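Cellulosomal scaffoldin anchoring protein C (Acetivibrio cellulolyticus, PDB 4UYP) helps attach cellulosomes to the bacterial cell surface, its third cohesin domain, present here, binding the dockerin of the adaptor scaffoldin ScaB. Local coordinates at residues V45-I50 against G71-T76; S60-Y65 against V92-N97. One frame throughout, in Å; residues are numbered along the deposited sequence.

Contact 1: V45-I50 against G71-T76; sequences VTVASI and GFASMT
I50 reaches across to A73 because its CG1 branch swings beside its own backbone N (chi1 -63°) and then runs on extended, carrying CD1 to 4.1 Å from A73 CB. V47 meets the same methyl from another part of its strand: with CG1 anti to the backbone N, CG2 becomes the branch that touches, V47 CG2 lying 4.2 Å from A73 CB. The two strands belong to the opposing layers of the cohesin β-sandwich, a jelly roll, and this is packing between layers. Their axes come no closer than 8.3 Å and run at 36° to each other, so contact is made by side chains alone.

V47 and I50, three residues apart, both point toward 71-76. The classic β bulge formed by A48 and S49 opposite N97 breaks the alternation between them and lets both face the opposing layer, V47 buried and I50 nearer the margin. In the other strand small A73 leaves room for two aliphatic ends to meet over one methyl. Its neighbours F72 and S74 point away from 45-50, to the outer face, where, in one of its two conformers, the S74 hydroxyl donates to the backbone O of L26 in the ScaB chain. One strand faces the core on one side and the dockerin on the other.

In one of two conformers M75 completes the patch by bending at chi2 and chi3, which turns its thioether toward I50 although its CB sets out less directly. The two side chains cross obliquely, and I50 CG2 rests 4.1 Å from both M75 CG and M75 SD.

Contact 2: S60-Y65 against V92-N97; sequences SDFTTY and VFATIN. With SO4 (sulfate ion), chain R.
F93 carries the larger share of the contact from 92-97, its ring meeting that of F62 in an offset edge-to-face pair. The edge of F62 is turned toward the face of F93, with centroids 5.5 Å apart and planes at 79°. The closest atoms are F62 CE1 and F93 CZ, at 3.6 Å. F62 can reach this far because its CG stands anti to the backbone N (chi1 -179°), sending the ring off its strand toward 92-97. F93 also stacks on F23, so the aromatic packing continues beyond the pair.

A94 follows at once with its methyl toward 60-65, A94 CB lying 3.9 Å from F62 CZ. Both consecutive residues can meet the same ring because they form a classic β bulge opposite I21. Further along, I96 packs on I21 and V47, and N97 ties its amide to S18, S49 and D51.

Beyond F62 a sulfate, probably from the crystallisation liquor, is modelled beside T64, where T64 N donates to its O3 over 2.9 Å (N-H...O 159°); its crowding against the T64 side chain leaves the exact placement doubtful. The aromatic pair itself is interlayer core packing of the jelly-roll β-sandwich found in type I cohesins.

Overall arrangement
Both contacts are largely buried, though I50 in contact 1 and F62 in contact 2, on the edge strands, keep some exposure. They join the same two layers: 45-52 and 91-100 are neighbours in one, 62-67 and 72-78 in the other. The pairings cross along the chain, edge strand facing inner strand. Contact 1 is aliphatic with a thioether, whereas contact 2 is mainly aromatic; they meet where M75 CB packs 3.7 Å from F93 CE2. Within the layers the link is polar, with probable backbone hydrogen bonds from T76 N to T63 O and A48 N to N97 O, both 2.8 Å. Outside the 62-67 and 72-78 layer lies the dockerin, where R22 of the ScaB chain packs on both T63 and T76.

Contact 1: V45-I50 against G71-T76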
ATOM      1  N   VAL C  45      13.188  -7.499   0.396  1.00 10.14           N
ATOM      2  CA  VAL C  45      13.579  -7.152   1.759  1.00 10.35           C
ATOM      3  C   VAL C  45      12.479  -7.660   2.673  1.00 10.36           C
ATOM      4  O   VAL C  45      11.313  -7.814   2.302  1.00 10.96           O
ATOM      5  CB  VAL C  45      13.740  -5.636   1.975  1.00 10.14           C
ATOM      6  CG1 VAL C  45      14.920  -5.129   1.101  1.00 12.26           C
ATOM      7  CG2 VAL C  45      12.472  -4.846   1.692  1.00 11.47           C
ATOM      8  N   THR C  46      12.861  -7.817   3.921  1.00  9.12           N
ATOM      9  CA  THR C  46      11.907  -8.167   4.977  1.00  9.87           C
ATOM     10  C   THR C  46      12.299  -7.325   6.217  1.00  9.52           C
ATOM     11  O   THR C  46      13.462  -6.891   6.399  1.00  9.81           O
ATOM     12  CB  THR C  46      11.899  -9.635   5.382  1.00 10.87           C
ATOM     13  OG1 THR C  46      13.256 -10.103   5.621  1.00 13.04           O
ATOM     14  CG2 THR C  46      11.165 -10.402   4.335  1.00 11.72           C
ATOM     15  N   VAL C  47      11.350  -7.080   7.107  1.00  9.32           N
ATOM     16  CA  VAL C  47      11.663  -6.296   8.314  1.00  8.19           C
ATOM     17  C   VAL C  47      12.283  -7.176   9.404  1.00  8.56           C
ATOM     18  O   VAL C  47      11.700  -8.206   9.800  1.00 10.14           O
ATOM     19  CB  VAL C  47      10.396  -5.636   8.886  1.00  8.85           C
ATOM     20  CG1 VAL C  47      10.689  -4.850  10.184  1.00 10.43           C
ATOM     21  CG2 VAL C  47       9.776  -4.682   7.860  1.00  8.29           C
ATOM     22  N   ALA C  48      13.476  -6.830   9.843  1.00  8.61           N
ATOM     23  CA  ALA C  48      14.133  -7.479  10.977  1.00  8.99           C
ATOM     24  C   ALA C  48      13.627  -6.901  12.284  1.00  9.53           C
ATOM     25  O   ALA C  48      13.420  -7.638  13.293  1.00 11.54           O
ATOM     26  CB  ALA C  48      15.669  -7.341  10.882  1.00 10.10           C
ATOM     27  N   SER C  49      13.440  -5.573  12.334  1.00  9.09           N
ATOM     28  CA  SER C  49      12.979  -4.913  13.578  1.00  9.12           C
ATOM     29  C   SER C  49      12.634  -3.475  13.228  1.00  8.12           C
ATOM     30  O   SER C  49      13.051  -2.929  12.161  1.00  8.70           O
ATOM     31  CB  SER C  49      14.025  -4.859  14.681  1.00 10.14           C
ATOM     32  OG  SER C  49      15.246  -4.273  14.217  1.00 11.96           O
ATOM     33  N   ILE C  50      11.805  -2.812  14.055  1.00  8.40           N
ATOM     34  CA  ILE C  50      11.513  -1.381  13.933  1.00  8.99           C
ATOM     35  C   ILE C  50      11.916  -0.724  15.237  1.00  9.54           C
ATOM     36  O   ILE C  50      11.467  -1.219  16.298  1.00 10.73           O
ATOM     37  CB  ILE C  50      10.008  -1.181  13.653  1.00  9.68           C
ATOM     38  CG1 ILE C  50       9.666  -1.827  12.312  1.00 11.06           C
ATOM     39  CG2 ILE C  50       9.710   0.351  13.581  1.00 10.56           C
ATOM     40  CD1 ILE C  50       8.172  -1.766  12.021  1.00 12.87           C
ATOM     41  N   GLY C  71       4.272  -7.683   2.843  1.00 11.12           N
ATOM     42  CA  GLY C  71       5.045  -6.487   2.392  1.00 10.94           C
ATOM     43  C   GLY C  71       4.609  -5.124   2.961  1.00  9.60           C
ATOM     44  O   GLY C  71       4.555  -4.126   2.281  1.00  9.80           O
ATOM     45  N   PHE C  72       4.301  -5.152   4.317  1.00  9.75           N
ATOM     46  CA  PHE C  72       4.098  -3.793   4.882  1.00 10.60           C
ATOM     47  C   PHE C  72       4.585  -3.785   6.340  1.00  9.45           C
ATOM     48  O   PHE C  72       4.718  -4.766   7.013  1.00  9.81           O
ATOM     49  CB  PHE C  72       2.622  -3.297   4.817  1.00 10.60           C
ATOM     50  CG  PHE C  72       1.675  -4.144   5.656  1.00 11.08           C
ATOM     51  CD1 PHE C  72       1.415  -3.846   7.041  1.00 11.68           C
ATOM     52  CD2 PHE C  72       0.959  -5.229   5.120  1.00 12.40           C
ATOM     53  CE1 PHE C  72       0.516  -4.650   7.773  1.00 13.50           C
ATOM     54  CE2 PHE C  72       0.045  -5.980   5.885  1.00 13.80           C
ATOM     55  CZ  PHE C  72      -0.163  -5.741   7.242  1.00 14.40           C
ATOM     56  N   ALA C  73       4.845  -2.550   6.725  1.00  9.68           N
ATOM     57  CA  ALA C  73       5.206  -2.188   8.112  1.00 10.20           C
ATOM     58  C   ALA C  73       4.380  -0.999   8.493  1.00  9.36           C
ATOM     59  O   ALA C  73       4.335  -0.009   7.787  1.00  9.70           O
ATOM     60  CB  ALA C  73       6.689  -1.867   8.247  1.00 10.54           C
ATOM     61  N   SER C  74       3.820  -1.061   9.705  1.00  9.63           N
ATOM     62  CA  SER C  74       2.891  -0.005  10.222  0.50  7.70           C
ATOM     63  C   SER C  74       3.355   0.441  11.583  1.00  8.65           C
ATOM     64  O   SER C  74       3.803  -0.367  12.387  1.00  9.26           O
ATOM     65  CB  SER C  74       1.460  -0.496  10.414  0.50  7.14           C
ATOM     66  OG  SER C  74       0.935  -1.014   9.169  0.50  6.15           O
ATOM     67  N   MET C  75       3.217   1.717  11.810  1.00  8.59           N
ATOM     68  CA  MET C  75       3.613   2.380  13.082  0.50  7.85           C
ATOM     69  C   MET C  75       2.435   3.268  13.513  1.00  8.87           C
ATOM     70  O   MET C  75       1.905   3.988  12.656  1.00 10.25           O
ATOM     71  CB  MET C  75       4.906   3.223  12.842  0.50  7.53           C
ATOM     72  CG  MET C  75       6.172   2.317  12.789  0.50  7.99           C
ATOM     73  SD  MET C  75       7.192   2.734  11.332  0.50  7.05           S
ATOM     74  CE  MET C  75       6.271   2.039   9.920  0.50  7.16           C
ATOM     75  N   THR C  76       2.132   3.278  14.800  1.00  8.71           N
ATOM     76  CA  THR C  76       1.169   4.304  15.307  1.00  8.71           C
ATOM     77  C   THR C  76       1.757   5.039  16.471  1.00  9.98           C
ATOM     78  O   THR C  76       2.550   4.513  17.265  1.00  9.54           O
ATOM     79  CB  THR C  76      -0.191   3.747  15.774  1.00  9.62           C
ATOM     80  OG1 THR C  76      -0.031   2.733  16.797  1.00 10.10           O
ATOM     81  CG2 THR C  76      -0.881   3.073  14.562  1.00 10.49           C
TER

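Contact 2: S60-Y65 against V92-N97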
ATOM      1  N   SER C  60       4.803   3.600  25.701  1.00 11.36           N
ATOM      2  CA  SER C  60       3.391   3.361  25.782  0.50 11.25           C
ATOM      3  C   SER C  60       2.649   3.987  24.635  1.00 10.38           C
ATOM      4  O   SER C  60       1.561   3.498  24.241  1.00 11.80           O
ATOM      5  CB  SER C  60       2.787   3.896  27.068  0.50 11.61           C
ATOM      6  OG  SER C  60       3.231   3.131  28.185  0.50 11.66           O
ATOM      7  N   ASP C  61       3.237   5.026  24.058  1.00  9.08           N
ATOM      8  CA  ASP C  61       2.501   5.802  23.042  1.00  9.72           C
ATOM      9  C   ASP C  61       2.706   5.248  21.634  1.00  9.53           C
ATOM     10  O   ASP C  61       2.049   5.702  20.658  1.00  9.44           O
ATOM     11  CB  ASP C  61       2.974   7.268  23.060  1.00 10.00           C
ATOM     12  CG  ASP C  61       2.888   7.902  24.460  1.00 10.72           C
ATOM     13  OD1 ASP C  61       2.055   7.453  25.238  1.00 12.16           O
ATOM     14  OD2 ASP C  61       3.637   8.854  24.642  1.00 11.72           O
ATOM     15  N   PHE C  62       3.613   4.311  21.441  1.00  8.33           N
ATOM     16  CA  PHE C  62       4.090   3.877  20.107  1.00  8.71           C
ATOM     17  C   PHE C  62       3.926   2.381  19.927  1.00  8.95           C
ATOM     18  O   PHE C  62       4.221   1.601  20.778  1.00 10.40           O
ATOM     19  CB  PHE C  62       5.605   4.200  20.059  1.00  8.89           C
ATOM     20  CG  PHE C  62       6.288   3.857  18.745  1.00  8.62           C
ATOM     21  CD1 PHE C  62       6.112   4.673  17.611  1.00 10.05           C
ATOM     22  CD2 PHE C  62       7.183   2.790  18.710  1.00 10.62           C
ATOM     23  CE1 PHE C  62       6.785   4.395  16.462  1.00 10.66           C
ATOM     24  CE2 PHE C  62       7.865   2.522  17.555  1.00 11.50           C
ATOM     25  CZ  PHE C  62       7.688   3.303  16.420  1.00 11.33           C
ATOM     26  N   THR C  63       3.284   2.022  18.815  1.00  8.69           N
ATOM     27  CA  THR C  63       2.966   0.631  18.516  1.00  9.46           C
ATOM     28  C   THR C  63       3.413   0.319  17.112  1.00  8.83           C
ATOM     29  O   THR C  63       3.257   1.163  16.188  1.00  9.49           O
ATOM     30  CB  THR C  63       1.451   0.336  18.571  1.00  9.29           C
ATOM     31  OG1 THR C  63       0.991   0.881  19.838  1.00 10.85           O
ATOM     32  CG2 THR C  63       1.221  -1.156  18.595  1.00 11.71           C
ATOM     33  N   THR C  64       3.961  -0.884  16.866  1.00 10.63           N
ATOM     34  CA  THR C  64       4.395  -1.248  15.503  1.00 10.60           C
ATOM     35  C   THR C  64       3.923  -2.675  15.189  1.00 11.76           C
ATOM     36  O   THR C  64       3.646  -3.471  16.060  1.00 12.86           O
ATOM     37  CB  THR C  64       5.901  -1.137  15.343  1.00 11.66           C
ATOM     38  OG1 THR C  64       6.543  -2.269  16.031  1.00 16.13           O
ATOM     39  CG2 THR C  64       6.518   0.134  15.826  1.00 12.12           C
ATOM     40  N   TYR C  65       3.881  -2.902  13.887  1.00 11.06           N
ATOM     41  CA  TYR C  65       3.459  -4.208  13.388  1.00 12.13           C
ATOM     42  C   TYR C  65       4.056  -4.332  12.010  1.00 13.84           C
ATOM     43  O   TYR C  65       4.021  -3.407  11.246  1.00 15.11           O
ATOM     44  CB  TYR C  65       1.958  -4.377  13.327  1.00 12.31           C
ATOM     45  CG  TYR C  65       1.569  -5.727  12.732  1.00 13.19           C
ATOM     46  CD1 TYR C  65       1.752  -6.914  13.470  1.00 15.46           C
ATOM     47  CD2 TYR C  65       1.002  -5.766  11.493  1.00 13.45           C
ATOM     48  CE1 TYR C  65       1.383  -8.145  12.815  1.00 17.94           C
ATOM     49  CE2 TYR C  65       0.692  -6.943  10.845  1.00 16.23           C
ATOM     50  CZ  TYR C  65       0.839  -8.071  11.539  1.00 16.23           C
ATOM     51  OH  TYR C  65       0.558  -9.301  10.876  1.00 19.21           O
ATOM     52  N   VAL C  92      13.698  12.156  14.077  1.00 11.33           N
ATOM     53  CA  VAL C  92      13.422  10.771  13.657  1.00 11.26           C
ATOM     54  C   VAL C  92      12.263  10.183  14.456  1.00  9.63           C
ATOM     55  O   VAL C  92      12.306  10.085  15.742  1.00 10.38           O
ATOM     56  CB  VAL C  92      14.686   9.926  13.872  1.00 11.03           C
ATOM     57  CG1 VAL C  92      14.426   8.469  13.440  1.00 12.07           C
ATOM     58  CG2 VAL C  92      15.852  10.501  12.989  1.00 13.36           C
ATOM     59  N   PHE C  93      11.235   9.759  13.726  1.00  8.88           N
ATOM     60  CA  PHE C  93      10.107   9.118  14.322  1.00  8.61           C
ATOM     61  C   PHE C  93      10.422   7.645  14.581  1.00  9.81           C
ATOM     62  O   PHE C  93      10.072   7.150  15.652  1.00  9.59           O
ATOM     63  CB  PHE C  93       8.928   9.236  13.330  1.00  8.94           C
ATOM     64  CG  PHE C  93       7.734   8.431  13.690  1.00  8.43           C
ATOM     65  CD1 PHE C  93       6.976   8.795  14.859  1.00 10.52           C
ATOM     66  CD2 PHE C  93       7.286   7.425  12.880  1.00 10.32           C
ATOM     67  CE1 PHE C  93       5.790   8.081  15.182  1.00 11.22           C
ATOM     68  CE2 PHE C  93       6.134   6.696  13.234  1.00 11.47           C
ATOM     69  CZ  PHE C  93       5.451   7.029  14.379  1.00 10.13           C
ATOM     70  N   ALA C  94      11.007   6.933  13.592  1.00  8.92           N
ATOM     71  CA  ALA C  94      11.283   5.489  13.739  1.00  8.87           C
ATOM     72  C   ALA C  94      12.266   5.139  12.705  1.00  8.78           C
ATOM     73  O   ALA C  94      12.435   5.859  11.696  1.00 10.83           O
ATOM     74  CB  ALA C  94       9.986   4.657  13.610  1.00  9.18           C
ATOM     75  N   THR C  95      12.925   3.989  12.869  1.00  8.78           N
ATOM     76  CA  THR C  95      13.844   3.445  11.868  0.50  7.84           C
ATOM     77  C   THR C  95      13.464   2.006  11.620  1.00  8.94           C
ATOM     78  O   THR C  95      13.284   1.244  12.572  1.00  9.19           O
ATOM     79  CB  THR C  95      15.266   3.537  12.353  0.50  7.10           C
ATOM     80  OG1 THR C  95      15.583   4.928  12.615  0.50  7.15           O
ATOM     81  CG2 THR C  95      16.283   3.031  11.288  0.50  5.74           C
ATOM     82  N   ILE C  96      13.353   1.650  10.358  1.00  8.39           N
ATOM     83  CA  ILE C  96      13.013   0.246  10.009  1.00  8.55           C
ATOM     84  C   ILE C  96      14.325  -0.470   9.634  1.00  8.77           C
ATOM     85  O   ILE C  96      15.052   0.081   8.755  1.00  9.31           O
ATOM     86  CB  ILE C  96      12.050   0.144   8.860  1.00  9.34           C
ATOM     87  CG1 ILE C  96      10.757   0.895   9.228  1.00 11.06           C
ATOM     88  CG2 ILE C  96      11.710  -1.332   8.554  1.00 10.55           C
ATOM     89  CD1 ILE C  96       9.899   1.086   7.997  1.00 11.31           C
ATOM     90  N   ASN C  97      14.692  -1.549  10.315  1.00  8.42           N
ATOM     91  CA  ASN C  97      15.854  -2.343   9.893  1.00  8.11           C
ATOM     92  C   ASN C  97      15.435  -3.454   8.988  1.00  8.36           C
ATOM     93  O   ASN C  97      14.675  -4.323   9.430  1.00 10.04           O
ATOM     94  CB  ASN C  97      16.517  -2.842  11.154  1.00  9.17           C
ATOM     95  CG  ASN C  97      16.850  -1.687  12.117  1.00 10.53           C
ATOM     96  OD1 ASN C  97      17.560  -0.760  11.719  1.00 13.08           O
ATOM     97  ND2 ASN C  97      16.369  -1.782  13.343  1.00 11.29           N
TER
HETATM   98  S   SO4 R1149       6.021  -2.879  19.439  1.00 37.27           S
HETATM   99  O1  SO4 R1149       6.848  -2.229  20.613  1.00 33.28           O
HETATM  100  O2  SO4 R1149       6.791  -2.492  18.180  1.00 42.80           O
HETATM  101  O3  SO4 R1149       4.709  -2.288  19.338  1.00 16.83           O
HETATM  102  O4  SO4 R1149       5.710  -4.482  19.326  1.00 36.08           O